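Local coordinates for glutathione S-transferase family protein (Pseudomonas putida, PDB 3LXZ) that probably conjugates reduced glutathione to a wide range of hydrophobic electrophiles, at residues A[31-36]-A[48-53]; A[4-9]-A[52-57]; A[99-104]-A[132-137]. All blocks are in the same frame, centred on the assembly; numbering follows the deposited sequence.

Contact 1 of 3, residues A[31-36]-A[48-53]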
ATOM      1  N   VAL A  31     -22.601  -7.228   4.923  1.00 20.75           N
ATOM      2  CA  VAL A  31     -22.910  -6.624   6.226  1.00 20.67           C
ATOM      3  C   VAL A  31     -22.613  -5.140   6.180  1.00 20.43           C
ATOM      4  O   VAL A  31     -21.474  -4.756   5.909  1.00 19.62           O
ATOM      5  CB  VAL A  31     -22.065  -7.260   7.373  1.00 20.28           C
ATOM      6  CG1 VAL A  31     -22.392  -6.614   8.710  1.00 20.42           C
ATOM      7  CG2 VAL A  31     -22.260  -8.790   7.440  1.00 21.50           C
ATOM      8  N   THR A  32     -23.622  -4.298   6.425  1.00 19.35           N
ATOM      9  CA  THR A  32     -23.449  -2.837   6.435  1.00 19.59           C
ATOM     10  C   THR A  32     -22.545  -2.438   7.614  1.00 19.63           C
ATOM     11  O   THR A  32     -22.832  -2.791   8.767  1.00 20.57           O
ATOM     12  CB  THR A  32     -24.813  -2.098   6.502  1.00 19.76           C
ATOM     13  OG1 THR A  32     -25.666  -2.607   5.465  1.00 22.42           O
ATOM     14  CG2 THR A  32     -24.656  -0.571   6.291  1.00 19.19           C
ATOM     15  N   PHE A  33     -21.486  -1.692   7.312  1.00 18.36           N
ATOM     16  CA  PHE A  33     -20.390  -1.386   8.246  1.00 18.28           C
ATOM     17  C   PHE A  33     -19.637  -0.211   7.615  1.00 18.49           C
ATOM     18  O   PHE A  33     -19.206  -0.292   6.468  1.00 19.19           O
ATOM     19  CB  PHE A  33     -19.448  -2.592   8.410  1.00 18.38           C
ATOM     20  CG  PHE A  33     -18.190  -2.292   9.214  1.00 18.32           C
ATOM     21  CD1 PHE A  33     -18.216  -2.179  10.613  1.00 18.94           C
ATOM     22  CD2 PHE A  33     -16.987  -2.148   8.565  1.00 18.21           C
ATOM     23  CE1 PHE A  33     -17.028  -1.908  11.349  1.00 20.31           C
ATOM     24  CE2 PHE A  33     -15.811  -1.877   9.285  1.00 18.33           C
ATOM     25  CZ  PHE A  33     -15.845  -1.754  10.683  1.00 18.40           C
ATOM     26  N   TYR A  34     -19.518   0.894   8.342  1.00 17.73           N
ATOM     27  CA  TYR A  34     -18.909   2.083   7.785  1.00 17.46           C
ATOM     28  C   TYR A  34     -17.497   2.344   8.352  1.00 18.41           C
ATOM     29  O   TYR A  34     -16.880   3.367   8.019  1.00 18.53           O
ATOM     30  CB  TYR A  34     -19.785   3.281   8.087  1.00 17.41           C
ATOM     31  CG  TYR A  34     -21.145   3.246   7.420  1.00 16.33           C
ATOM     32  CD1 TYR A  34     -21.283   3.509   6.044  1.00 14.69           C
ATOM     33  CD2 TYR A  34     -22.291   2.940   8.168  1.00 16.63           C
ATOM     34  CE1 TYR A  34     -22.556   3.498   5.428  1.00 16.98           C
ATOM     35  CE2 TYR A  34     -23.558   2.927   7.574  1.00 15.68           C
ATOM     36  CZ  TYR A  34     -23.684   3.200   6.213  1.00 15.38           C
ATOM     37  OH  TYR A  34     -24.968   3.191   5.647  1.00 15.29           O
ATOM     38  N   GLY A  35     -17.028   1.450   9.210  1.00 18.53           N
ATOM     39  CA  GLY A  35     -15.701   1.582   9.822  1.00 19.98           C
ATOM     40  C   GLY A  35     -15.627   2.831  10.652  1.00 21.98           C
ATOM     41  O   GLY A  35     -16.552   3.112  11.429  1.00 22.59           O
ATOM     42  N   GLY A  36     -14.556   3.599  10.494  1.00 22.76           N
ATOM     43  CA  GLY A  36     -14.361   4.784  11.324  1.00 22.92           C
ATOM     44  C   GLY A  36     -13.718   4.431  12.668  1.00 24.20           C
ATOM     45  O   GLY A  36     -13.320   3.277  12.942  1.00 23.42           O
ATOM     46  N   GLY A  48      -9.816   1.314  10.975  1.00 17.81           N
ATOM     47  CA  GLY A  48     -11.137   1.898  10.737  1.00 18.40           C
ATOM     48  C   GLY A  48     -11.474   1.936   9.252  1.00 19.53           C
ATOM     49  O   GLY A  48     -12.391   2.639   8.834  1.00 18.95           O
ATOM     50  N   LYS A  49     -10.717   1.191   8.454  1.00 19.19           N
ATOM     51  CA  LYS A  49     -10.924   1.179   7.004  1.00 19.05           C
ATOM     52  C   LYS A  49     -11.984   0.179   6.612  1.00 18.79           C
ATOM     53  O   LYS A  49     -12.282  -0.740   7.323  1.00 19.31           O
ATOM     54  CB  LYS A  49      -9.631   0.794   6.246  1.00 19.87           C
ATOM     55  CG  LYS A  49      -8.447   1.794   6.404  1.00 19.73           C
ATOM     56  CD  LYS A  49      -8.842   3.242   6.150  1.00 20.18           C
ATOM     57  CE  LYS A  49      -7.719   4.133   6.600  1.00 22.40           C
ATOM     58  NZ  LYS A  49      -7.911   5.593   6.349  1.00 21.44           N
ATOM     59  N   VAL A  50     -12.530   0.379   5.427  1.00 18.28           N
ATOM     60  CA  VAL A  50     -13.464  -0.545   4.832  1.00 18.76           C
ATOM     61  C   VAL A  50     -12.818  -1.010   3.534  1.00 17.74           C
ATOM     62  O   VAL A  50     -12.140  -0.198   2.870  1.00 16.60           O
ATOM     63  CB  VAL A  50     -14.772   0.241   4.581  1.00 18.50           C
ATOM     64  CG1 VAL A  50     -15.595  -0.333   3.458  1.00 18.17           C
ATOM     65  CG2 VAL A  50     -15.556   0.367   5.887  1.00 19.53           C
ATOM     66  N   PRO A  51     -13.028  -2.292   3.135  1.00 17.04           N
ATOM     67  CA  PRO A  51     -13.869  -3.339   3.718  1.00 17.24           C
ATOM     68  C   PRO A  51     -13.146  -4.270   4.670  1.00 17.10           C
ATOM     69  O   PRO A  51     -11.936  -4.206   4.777  1.00 17.33           O
ATOM     70  CB  PRO A  51     -14.289  -4.145   2.491  1.00 16.67           C
ATOM     71  CG  PRO A  51     -13.049  -4.078   1.617  1.00 15.60           C
ATOM     72  CD  PRO A  51     -12.528  -2.689   1.800  1.00 16.81           C
ATOM     73  N   VAL A  52     -13.898  -5.186   5.297  1.00 17.75           N
ATOM     74  CA  VAL A  52     -13.317  -6.263   6.099  1.00 18.00           C
ATOM     75  C   VAL A  52     -13.953  -7.587   5.651  1.00 17.80           C
ATOM     76  O   VAL A  52     -15.173  -7.643   5.475  1.00 18.41           O
ATOM     77  CB  VAL A  52     -13.543  -6.022   7.601  1.00 18.98           C
ATOM     78  CG1 VAL A  52     -12.778  -7.037   8.455  1.00 20.07           C
ATOM     79  CG2 VAL A  52     -13.075  -4.648   7.977  1.00 20.46           C
ATOM     80  N   LEU A  53     -13.142  -8.613   5.433  1.00 16.43           N
ATOM     81  CA  LEU A  53     -13.648  -9.959   5.116  1.00 17.12           C
ATOM     82  C   LEU A  53     -13.694 -10.787   6.387  1.00 18.50           C
ATOM     83  O   LEU A  53     -12.686 -10.897   7.082  1.00 17.90           O
ATOM     84  CB  LEU A  53     -12.737 -10.690   4.137  1.00 17.40           C
ATOM     85  CG  LEU A  53     -13.307 -11.991   3.542  1.00 16.95           C
ATOM     86  CD1 LEU A  53     -14.457 -11.697   2.536  1.00 20.65           C
ATOM     87  CD2 LEU A  53     -12.210 -12.802   2.877  1.00 17.58           C
TER
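This is a loop-to-loop contact beside the sheet of the thioredoxin-like N-terminal domain, where the chain leaving strand 28-32 passes the loop that leads into strand 52-55. A single backbone hydrogen bond ties the two: Gly36 N gives to Gly48 O at 2.9 Å, with 165° at the hydrogen, and lies in the carbonyl plane on a lone pair. At Gly35, where phi is positive, a CB would collide with Gly48 O, so the close passage rests on bare backbone.

Val50 supplies the apolar part. Its CG2, anti to the carbonyl carbon, reaches the chain turn at Tyr34 C (3.7 Å) and, with the two side chains running antiparallel, meets Phe33 CD2 at 3.9 Å. Phe33 CG is anti to the backbone N (chi1 172°), which carries the ring forward beneath the following turn, where Gly35 N stands 3.5 Å above the ring plane, over its centre. Lys49 O comes to the edge of that ring, and Val52 CG2 touches Phe33 CE2 obliquely at 4.1 Å.

Lys49 and Val50 bind glutathione, and Pro51 follows a cis peptide bond: the cis-proline loop that precedes this strand is a hallmark of the thioredoxin-like GST domain.

Contact 2 of 3, residues A[4-9]-A[52-57]; sequences KLYGFS and VLETEH
The Tyr6 ring presents its edge, near the ring plane, to Glu54 OE1, while Val52 O lies oblique to it; Phe59 of the neighbouring strand 58-61 meets the same tyrosine edge-to-face. Ring and carboxylate planes stand 72° apart. Tyr6 CG is anti to the carbonyl carbon (chi1 -74°), which tilts the ring up off the sheet toward the Lys4 end, where the extended Glu54 side chain reaches its hydroxyl. Tyr6 OH donates to Glu54 OE1 at 2.9 Å from well above the carboxylate plane.

Underneath runs an antiparallel pairing of strands 3-7 and 52-55, the two middle strands of the sheet. Lys4 with Glu54 and Tyr6 with Val52 are hydrogen-bonded pairs, and Leu5 with Leu53 between them is a non-hydrogen-bonded pair. The bonds are unequal: Glu54 N to Lys4 O is 2.8 Å and nearly straight, Lys4 N to Glu54 O a longer 3.3 Å, and Tyr6 N meets Val52 O almost along the C=O axis.

Lys4, Tyr6, Val52 and Glu54 share one face of the sheet. Leu5 and Leu53 occupy the other, their CD1 atoms 4.3 Å apart, and there Leu5 packs on helix 12-23 and Leu53 on helix 63-73.

Glu54 and Lys4 run alongside in the same direction, so that Lys4 CD comes within 3.3 Å of Glu54 OE1. The ammonium bends off at chi4, leaving Lys4 NZ 4.8 Å from Glu54 OE1; its ion pair with Glu29 is long and weak. The tyrosine hydroxyl and the nearby positive charge would both tend to stabilise Glu54 as the carboxylate.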
ATOM      1  N   LYS A   4     -18.283 -13.351   4.797  1.00 24.27           N
ATOM      2  CA  LYS A   4     -19.085 -12.156   4.984  1.00 24.01           C
ATOM      3  C   LYS A   4     -18.209 -10.964   4.613  1.00 22.91           C
ATOM      4  O   LYS A   4     -17.058 -10.895   5.026  1.00 22.88           O
ATOM      5  CB  LYS A   4     -19.526 -12.005   6.431  1.00 24.34           C
ATOM      6  CG  LYS A   4     -20.370 -13.139   7.044  1.00 27.24           C
ATOM      7  CD  LYS A   4     -20.858 -12.672   8.445  1.00 31.31           C
ATOM      8  CE  LYS A   4     -21.954 -13.540   9.058  1.00 35.95           C
ATOM      9  NZ  LYS A   4     -21.764 -14.998   8.831  1.00 38.44           N
ATOM     10  N   LEU A   5     -18.759 -10.030   3.853  1.00 21.05           N
ATOM     11  CA  LEU A   5     -18.032  -8.814   3.500  1.00 18.96           C
ATOM     12  C   LEU A   5     -18.632  -7.621   4.238  1.00 18.94           C
ATOM     13  O   LEU A   5     -19.772  -7.229   3.959  1.00 18.50           O
ATOM     14  CB  LEU A   5     -18.104  -8.573   1.992  1.00 18.67           C
ATOM     15  CG  LEU A   5     -17.260  -7.408   1.470  1.00 19.13           C
ATOM     16  CD1 LEU A   5     -15.740  -7.638   1.733  1.00 20.71           C
ATOM     17  CD2 LEU A   5     -17.537  -7.284  -0.016  1.00 19.30           C
ATOM     18  N   TYR A   6     -17.867  -7.037   5.164  1.00 18.15           N
ATOM     19  CA  TYR A   6     -18.310  -5.873   5.897  1.00 17.71           C
ATOM     20  C   TYR A   6     -17.924  -4.633   5.120  1.00 18.27           C
ATOM     21  O   TYR A   6     -16.745  -4.445   4.793  1.00 18.09           O
ATOM     22  CB  TYR A   6     -17.619  -5.764   7.275  1.00 17.89           C
ATOM     23  CG  TYR A   6     -18.112  -6.751   8.314  1.00 19.87           C
ATOM     24  CD1 TYR A   6     -18.097  -8.117   8.056  1.00 22.14           C
ATOM     25  CD2 TYR A   6     -18.565  -6.316   9.562  1.00 21.75           C
ATOM     26  CE1 TYR A   6     -18.538  -9.025   9.008  1.00 23.56           C
ATOM     27  CE2 TYR A   6     -19.004  -7.226  10.519  1.00 24.12           C
ATOM     28  CZ  TYR A   6     -18.978  -8.572  10.228  1.00 24.72           C
ATOM     29  OH  TYR A   6     -19.389  -9.497  11.170  1.00 27.49           O
ATOM     30  N   GLY A   7     -18.901  -3.782   4.839  1.00 17.25           N
ATOM     31  CA  GLY A   7     -18.604  -2.476   4.249  1.00 17.63           C
ATOM     32  C   GLY A   7     -19.889  -1.782   3.831  1.00 18.53           C
ATOM     33  O   GLY A   7     -20.948  -1.963   4.446  1.00 17.88           O
ATOM     34  N   PHE A   8     -19.800  -0.953   2.813  1.00 18.25           N
ATOM     35  CA  PHE A   8     -20.989  -0.296   2.331  1.00 18.35           C
ATOM     36  C   PHE A   8     -20.813  -0.059   0.851  1.00 17.73           C
ATOM     37  O   PHE A   8     -19.715   0.146   0.390  1.00 16.19           O
ATOM     38  CB  PHE A   8     -21.290   0.970   3.146  1.00 19.05           C
ATOM     39  CG  PHE A   8     -20.207   2.044   3.095  1.00 18.86           C
ATOM     40  CD1 PHE A   8     -19.051   1.955   3.903  1.00 17.84           C
ATOM     41  CD2 PHE A   8     -20.356   3.144   2.253  1.00 19.39           C
ATOM     42  CE1 PHE A   8     -18.075   2.947   3.848  1.00 19.75           C
ATOM     43  CE2 PHE A   8     -19.390   4.157   2.198  1.00 19.62           C
ATOM     44  CZ  PHE A   8     -18.245   4.052   2.998  1.00 20.46           C
ATOM     45  N   SER A   9     -21.919  -0.102   0.110  1.00 17.40           N
ATOM     46  CA  SER A   9     -21.842  -0.082  -1.344  1.00 18.11           C
ATOM     47  C   SER A   9     -21.454   1.247  -1.952  1.00 17.88           C
ATOM     48  O   SER A   9     -21.291   1.336  -3.157  1.00 18.94           O
ATOM     49  CB  SER A   9     -23.157  -0.585  -1.933  1.00 17.24           C
ATOM     50  OG  SER A   9     -23.244  -1.974  -1.709  1.00 21.12           O
ATOM     51  N   VAL A  52     -13.898  -5.186   5.297  1.00 17.75           N
ATOM     52  CA  VAL A  52     -13.317  -6.263   6.099  1.00 18.00           C
ATOM     53  C   VAL A  52     -13.953  -7.587   5.651  1.00 17.80           C
ATOM     54  O   VAL A  52     -15.173  -7.643   5.475  1.00 18.41           O
ATOM     55  CB  VAL A  52     -13.543  -6.022   7.601  1.00 18.98           C
ATOM     56  CG1 VAL A  52     -12.778  -7.037   8.455  1.00 20.07           C
ATOM     57  CG2 VAL A  52     -13.075  -4.648   7.977  1.00 20.46           C
ATOM     58  N   LEU A  53     -13.142  -8.613   5.433  1.00 16.43           N
ATOM     59  CA  LEU A  53     -13.648  -9.959   5.116  1.00 17.12           C
ATOM     60  C   LEU A  53     -13.694 -10.787   6.387  1.00 18.50           C
ATOM     61  O   LEU A  53     -12.686 -10.897   7.082  1.00 17.90           O
ATOM     62  CB  LEU A  53     -12.737 -10.690   4.137  1.00 17.40           C
ATOM     63  CG  LEU A  53     -13.307 -11.991   3.542  1.00 16.95           C
ATOM     64  CD1 LEU A  53     -14.457 -11.697   2.536  1.00 20.65           C
ATOM     65  CD2 LEU A  53     -12.210 -12.802   2.877  1.00 17.58           C
ATOM     66  N   GLU A  54     -14.845 -11.380   6.691  1.00 18.59           N
ATOM     67  CA  GLU A  54     -14.902 -12.271   7.832  1.00 20.59           C
ATOM     68  C   GLU A  54     -14.810 -13.707   7.366  1.00 20.99           C
ATOM     69  O   GLU A  54     -15.604 -14.153   6.537  1.00 20.51           O
ATOM     70  CB  GLU A  54     -16.162 -12.041   8.683  1.00 20.51           C
ATOM     71  CG  GLU A  54     -16.104 -12.846  10.020  1.00 23.33           C
ATOM     72  CD  GLU A  54     -17.289 -12.580  10.977  1.00 26.90           C
ATOM     73  OE1 GLU A  54     -18.345 -12.132  10.519  1.00 26.24           O
ATOM     74  OE2 GLU A  54     -17.155 -12.838  12.205  1.00 28.79           O
ATOM     75  N   THR A  55     -13.816 -14.428   7.883  1.00 22.22           N
ATOM     76  CA  THR A  55     -13.590 -15.822   7.499  1.00 22.82           C
ATOM     77  C   THR A  55     -13.776 -16.690   8.756  1.00 24.01           C
ATOM     78  O   THR A  55     -13.877 -16.151   9.871  1.00 23.13           O
ATOM     79  CB  THR A  55     -12.160 -16.036   6.960  1.00 22.94           C
ATOM     80  OG1 THR A  55     -11.235 -16.052   8.063  1.00 22.59           O
ATOM     81  CG2 THR A  55     -11.768 -14.923   5.956  1.00 22.59           C
ATOM     82  N   GLU A  56     -13.817 -18.015   8.579  1.00 25.64           N
ATOM     83  CA  GLU A  56     -13.745 -18.939   9.710  1.00 27.50           C
ATOM     84  C   GLU A  56     -12.565 -18.695  10.663  1.00 27.58           C
ATOM     85  O   GLU A  56     -12.646 -19.028  11.855  1.00 27.74           O
ATOM     86  CB  GLU A  56     -13.762 -20.412   9.238  1.00 28.56           C
ATOM     87  CG  GLU A  56     -12.697 -20.755   8.197  1.00 33.28           C
ATOM     88  CD  GLU A  56     -12.488 -22.256   7.996  1.00 38.91           C
ATOM     89  OE1 GLU A  56     -12.415 -22.995   9.006  1.00 43.97           O
ATOM     90  OE2 GLU A  56     -12.362 -22.685   6.831  1.00 41.30           O
ATOM     91  N   HIS A  57     -11.480 -18.119  10.154  1.00 26.42           N
ATOM     92  CA  HIS A  57     -10.292 -17.845  10.983  1.00 27.10           C
ATOM     93  C   HIS A  57     -10.277 -16.452  11.641  1.00 25.93           C
ATOM     94  O   HIS A  57      -9.380 -16.158  12.446  1.00 27.70           O
ATOM     95  CB  HIS A  57      -9.008 -18.063  10.171  1.00 26.86           C
ATOM     96  CG  HIS A  57      -8.943 -19.400   9.499  1.00 29.21           C
ATOM     97  ND1 HIS A  57      -9.031 -19.555   8.128  1.00 33.07           N
ATOM     98  CD2 HIS A  57      -8.831 -20.649  10.013  1.00 30.11           C
ATOM     99  CE1 HIS A  57      -8.950 -20.840   7.825  1.00 31.35           C
ATOM    100  NE2 HIS A  57      -8.834 -21.524   8.951  1.00 32.94           N
TER

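Contact 3 of 3, residues A[99-104]-A[132-137]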
ATOM      1  N   LEU A  99      -1.610   3.552  -4.292  1.00 14.78           N
ATOM      2  CA  LEU A  99      -0.844   4.558  -3.559  1.00 14.87           C
ATOM      3  C   LEU A  99      -0.721   5.847  -4.367  1.00 14.35           C
ATOM      4  O   LEU A  99      -0.572   6.920  -3.784  1.00 14.40           O
ATOM      5  CB  LEU A  99       0.586   4.047  -3.289  1.00 15.64           C
ATOM      6  CG  LEU A  99       0.808   3.238  -1.999  1.00 20.21           C
ATOM      7  CD1 LEU A  99      -0.100   2.086  -1.952  1.00 25.50           C
ATOM      8  CD2 LEU A  99       2.272   2.793  -1.810  1.00 22.58           C
ATOM      9  N   TYR A 100      -0.756   5.750  -5.691  1.00 13.54           N
ATOM     10  CA  TYR A 100      -0.378   6.922  -6.488  1.00 13.72           C
ATOM     11  C   TYR A 100      -1.518   7.526  -7.257  1.00 13.73           C
ATOM     12  O   TYR A 100      -1.361   8.615  -7.859  1.00 15.08           O
ATOM     13  CB  TYR A 100       0.823   6.637  -7.421  1.00 13.30           C
ATOM     14  CG  TYR A 100       1.952   5.982  -6.665  1.00 14.21           C
ATOM     15  CD1 TYR A 100       2.445   6.560  -5.494  1.00 13.68           C
ATOM     16  CD2 TYR A 100       2.461   4.769  -7.083  1.00 14.85           C
ATOM     17  CE1 TYR A 100       3.461   5.932  -4.747  1.00 16.15           C
ATOM     18  CE2 TYR A 100       3.466   4.129  -6.371  1.00 16.12           C
ATOM     19  CZ  TYR A 100       3.957   4.717  -5.199  1.00 15.73           C
ATOM     20  OH  TYR A 100       4.954   4.054  -4.524  1.00 18.19           O
ATOM     21  N   ILE A 101      -2.677   6.878  -7.202  1.00 13.51           N
ATOM     22  CA  ILE A 101      -3.898   7.435  -7.828  1.00 13.18           C
ATOM     23  C   ILE A 101      -5.022   7.511  -6.812  1.00 13.27           C
ATOM     24  O   ILE A 101      -5.500   8.600  -6.510  1.00 14.70           O
ATOM     25  CB  ILE A 101      -4.312   6.696  -9.114  1.00 12.47           C
ATOM     26  CG1 ILE A 101      -3.224   6.896 -10.187  1.00 14.39           C
ATOM     27  CG2 ILE A 101      -5.696   7.194  -9.578  1.00 12.81           C
ATOM     28  CD1 ILE A 101      -3.562   6.301 -11.536  1.00 14.10           C
ATOM     29  N   GLU A 102      -5.386   6.375  -6.214  1.00 13.48           N
ATOM     30  CA  GLU A 102      -6.514   6.386  -5.281  1.00 14.37           C
ATOM     31  C   GLU A 102      -6.304   7.272  -4.024  1.00 14.54           C
ATOM     32  O   GLU A 102      -7.136   8.118  -3.721  1.00 14.94           O
ATOM     33  CB  GLU A 102      -6.914   4.966  -4.898  1.00 13.85           C
ATOM     34  CG  GLU A 102      -8.453   4.876  -4.480  1.00 17.86           C
ATOM     35  CD  GLU A 102      -8.831   5.509  -3.138  1.00 18.73           C
ATOM     36  OE1 GLU A 102      -8.011   5.496  -2.174  1.00 20.98           O
ATOM     37  OE2 GLU A 102      -9.995   5.980  -3.030  1.00 17.28           O
ATOM     38  N   LEU A 103      -5.187   7.080  -3.312  1.00 15.27           N
ATOM     39  CA  LEU A 103      -4.930   7.844  -2.095  1.00 15.42           C
ATOM     40  C   LEU A 103      -4.807   9.338  -2.345  1.00 15.75           C
ATOM     41  O   LEU A 103      -5.448  10.122  -1.638  1.00 16.70           O
ATOM     42  CB  LEU A 103      -3.727   7.321  -1.299  1.00 15.23           C
ATOM     43  CG  LEU A 103      -3.893   5.875  -0.751  1.00 16.76           C
ATOM     44  CD1 LEU A 103      -2.694   5.583   0.149  1.00 19.48           C
ATOM     45  CD2 LEU A 103      -5.213   5.680  -0.014  1.00 17.73           C
ATOM     46  N   PRO A 104      -4.036   9.756  -3.362  1.00 16.63           N
ATOM     47  CA  PRO A 104      -4.061  11.208  -3.561  1.00 16.56           C
ATOM     48  C   PRO A 104      -5.438  11.764  -3.953  1.00 16.38           C
ATOM     49  O   PRO A 104      -5.802  12.850  -3.503  1.00 17.23           O
ATOM     50  CB  PRO A 104      -3.047  11.460  -4.674  1.00 16.40           C
ATOM     51  CG  PRO A 104      -2.621  10.172  -5.168  1.00 18.53           C
ATOM     52  CD  PRO A 104      -3.105   9.070  -4.278  1.00 15.68           C
ATOM     53  N   ALA A 132       1.630  12.419 -11.416  1.00 18.16           N
ATOM     54  CA  ALA A 132       2.693  11.411 -11.430  1.00 18.26           C
ATOM     55  C   ALA A 132       2.109   9.993 -11.451  1.00 17.39           C
ATOM     56  O   ALA A 132       2.651   9.081 -12.095  1.00 17.59           O
ATOM     57  CB  ALA A 132       3.655  11.611 -10.235  1.00 17.19           C
ATOM     58  N   GLY A 133       0.977   9.818 -10.783  1.00 16.90           N
ATOM     59  CA  GLY A 133       0.385   8.487 -10.669  1.00 16.44           C
ATOM     60  C   GLY A 133      -0.160   8.026 -12.000  1.00 17.22           C
ATOM     61  O   GLY A 133      -0.010   6.854 -12.391  1.00 16.97           O
ATOM     62  N   PHE A 134      -0.806   8.942 -12.705  1.00 16.69           N
ATOM     63  CA  PHE A 134      -1.302   8.651 -14.054  1.00 15.90           C
ATOM     64  C   PHE A 134      -0.149   8.415 -15.038  1.00 16.61           C
ATOM     65  O   PHE A 134      -0.258   7.535 -15.902  1.00 15.94           O
ATOM     66  CB  PHE A 134      -2.266   9.749 -14.544  1.00 17.09           C
ATOM     67  CG  PHE A 134      -3.673   9.534 -14.079  1.00 15.78           C
ATOM     68  CD1 PHE A 134      -4.457   8.548 -14.672  1.00 16.21           C
ATOM     69  CD2 PHE A 134      -4.210  10.273 -13.030  1.00 18.04           C
ATOM     70  CE1 PHE A 134      -5.779   8.301 -14.232  1.00 16.28           C
ATOM     71  CE2 PHE A 134      -5.559  10.044 -12.600  1.00 19.22           C
ATOM     72  CZ  PHE A 134      -6.329   9.049 -13.198  1.00 18.79           C
ATOM     73  N   ALA A 135       0.936   9.170 -14.888  1.00 17.15           N
ATOM     74  CA  ALA A 135       2.145   8.957 -15.714  1.00 17.30           C
ATOM     75  C   ALA A 135       2.718   7.558 -15.496  1.00 16.52           C
ATOM     76  O   ALA A 135       3.056   6.868 -16.470  1.00 16.61           O
ATOM     77  CB  ALA A 135       3.209  10.023 -15.433  1.00 17.68           C
ATOM     78  N   THR A 136       2.815   7.155 -14.218  1.00 16.56           N
ATOM     79  CA  THR A 136       3.261   5.804 -13.817  1.00 15.65           C
ATOM     80  C   THR A 136       2.408   4.700 -14.424  1.00 15.81           C
ATOM     81  O   THR A 136       2.909   3.700 -14.952  1.00 14.57           O
ATOM     82  CB  THR A 136       3.293   5.687 -12.297  1.00 16.65           C
ATOM     83  OG1 THR A 136       4.281   6.574 -11.764  1.00 17.81           O
ATOM     84  CG2 THR A 136       3.567   4.230 -11.813  1.00 17.22           C
ATOM     85  N   LEU A 137       1.098   4.881 -14.357  1.00 15.67           N
ATOM     86  CA  LEU A 137       0.175   3.893 -14.924  1.00 16.37           C
ATOM     87  C   LEU A 137       0.334   3.760 -16.444  1.00 16.31           C
ATOM     88  O   LEU A 137       0.285   2.640 -17.001  1.00 16.37           O
ATOM     89  CB  LEU A 137      -1.282   4.227 -14.519  1.00 15.30           C
ATOM     90  CG  LEU A 137      -2.368   3.249 -14.965  1.00 17.18           C
ATOM     91  CD1 LEU A 137      -2.074   1.826 -14.495  1.00 17.47           C
ATOM     92  CD2 LEU A 137      -3.780   3.722 -14.527  1.00 15.50           C
TER
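Ile101 carries this helix-helix contact in the all-helical C-terminal domain of the GST fold, where helices 84-106 and 120-140 pack in a roughly antiparallel way; the axes of their short segments approach to 8.2 Å at 145°. From Ile101 CB, which points toward the other helix, two branches leave. CG1, anti to the carbonyl carbon, passes along the backbone of Gly133, 3.7 Å from Gly133 C. CG2, anti to the backbone N, reaches the far rim of the Phe134 ring, 4.1 Å from Phe134 CZ. The chain stays extended at chi2 and so brings CD1 over the same ring: Ile101 CD1 sits 3.9 Å from the Phe134 centroid and only 9° off the ring normal, a CH-pi contact over the face. The same methyl touches Leu137 CD2 at 4.0 Å and borders Gly133 O, so it fills the angle between a backbone carbonyl, an aromatic face and a leucine tip.

Gly133 makes the close approach possible. A CB there would clash with Tyr100 O and press on Ile101 CG1. Tyr100 CB also faces Gly133 CA, but its ring turns off from the other helix, with Leu99 CB over the centre of one face, and its hydroxyl is hydrogen-bonded to Glu62 of the second subunit.

Helix 84-106 has a wider, pi-type turn at 99-102 and a kink where Pro104 N lacks a bond to the preceding turn. Helix 154-174 packs against the apolar cluster through Ala166, which touches both Ile101 and Phe134. No hydrogen bond of the usual kind joins the segments, but a CA-H...O contact does: Gly133 CA lies 3.3 Å from Tyr100 O, with 158° at the hydrogen.

How the contacts relate
Contacts 1 and 2 both reach the same sheet and share Val52 and Leu53; their centres lie 8 Å apart. Strand 3-7 links them, since Gly7 probably bonds through both backbone ends to 31-36: Phe33 N to Gly7 O at 2.9 Å and Gly7 N to Val31 O at 3.0 Å. Contact 1 holds two glutathione-binding residues, Lys49 and Val50, and the Val50 side chain is about 4 Å from that of Ser11. Contact 3 lies across the chain's centre in the helical domain, its centre 24 Å from contact 1 and 27 Å from contact 2. Within the dimer, however, Tyr100 packs on Lys49 of the second subunit, bringing contact 3 to the neighbouring glutathione site.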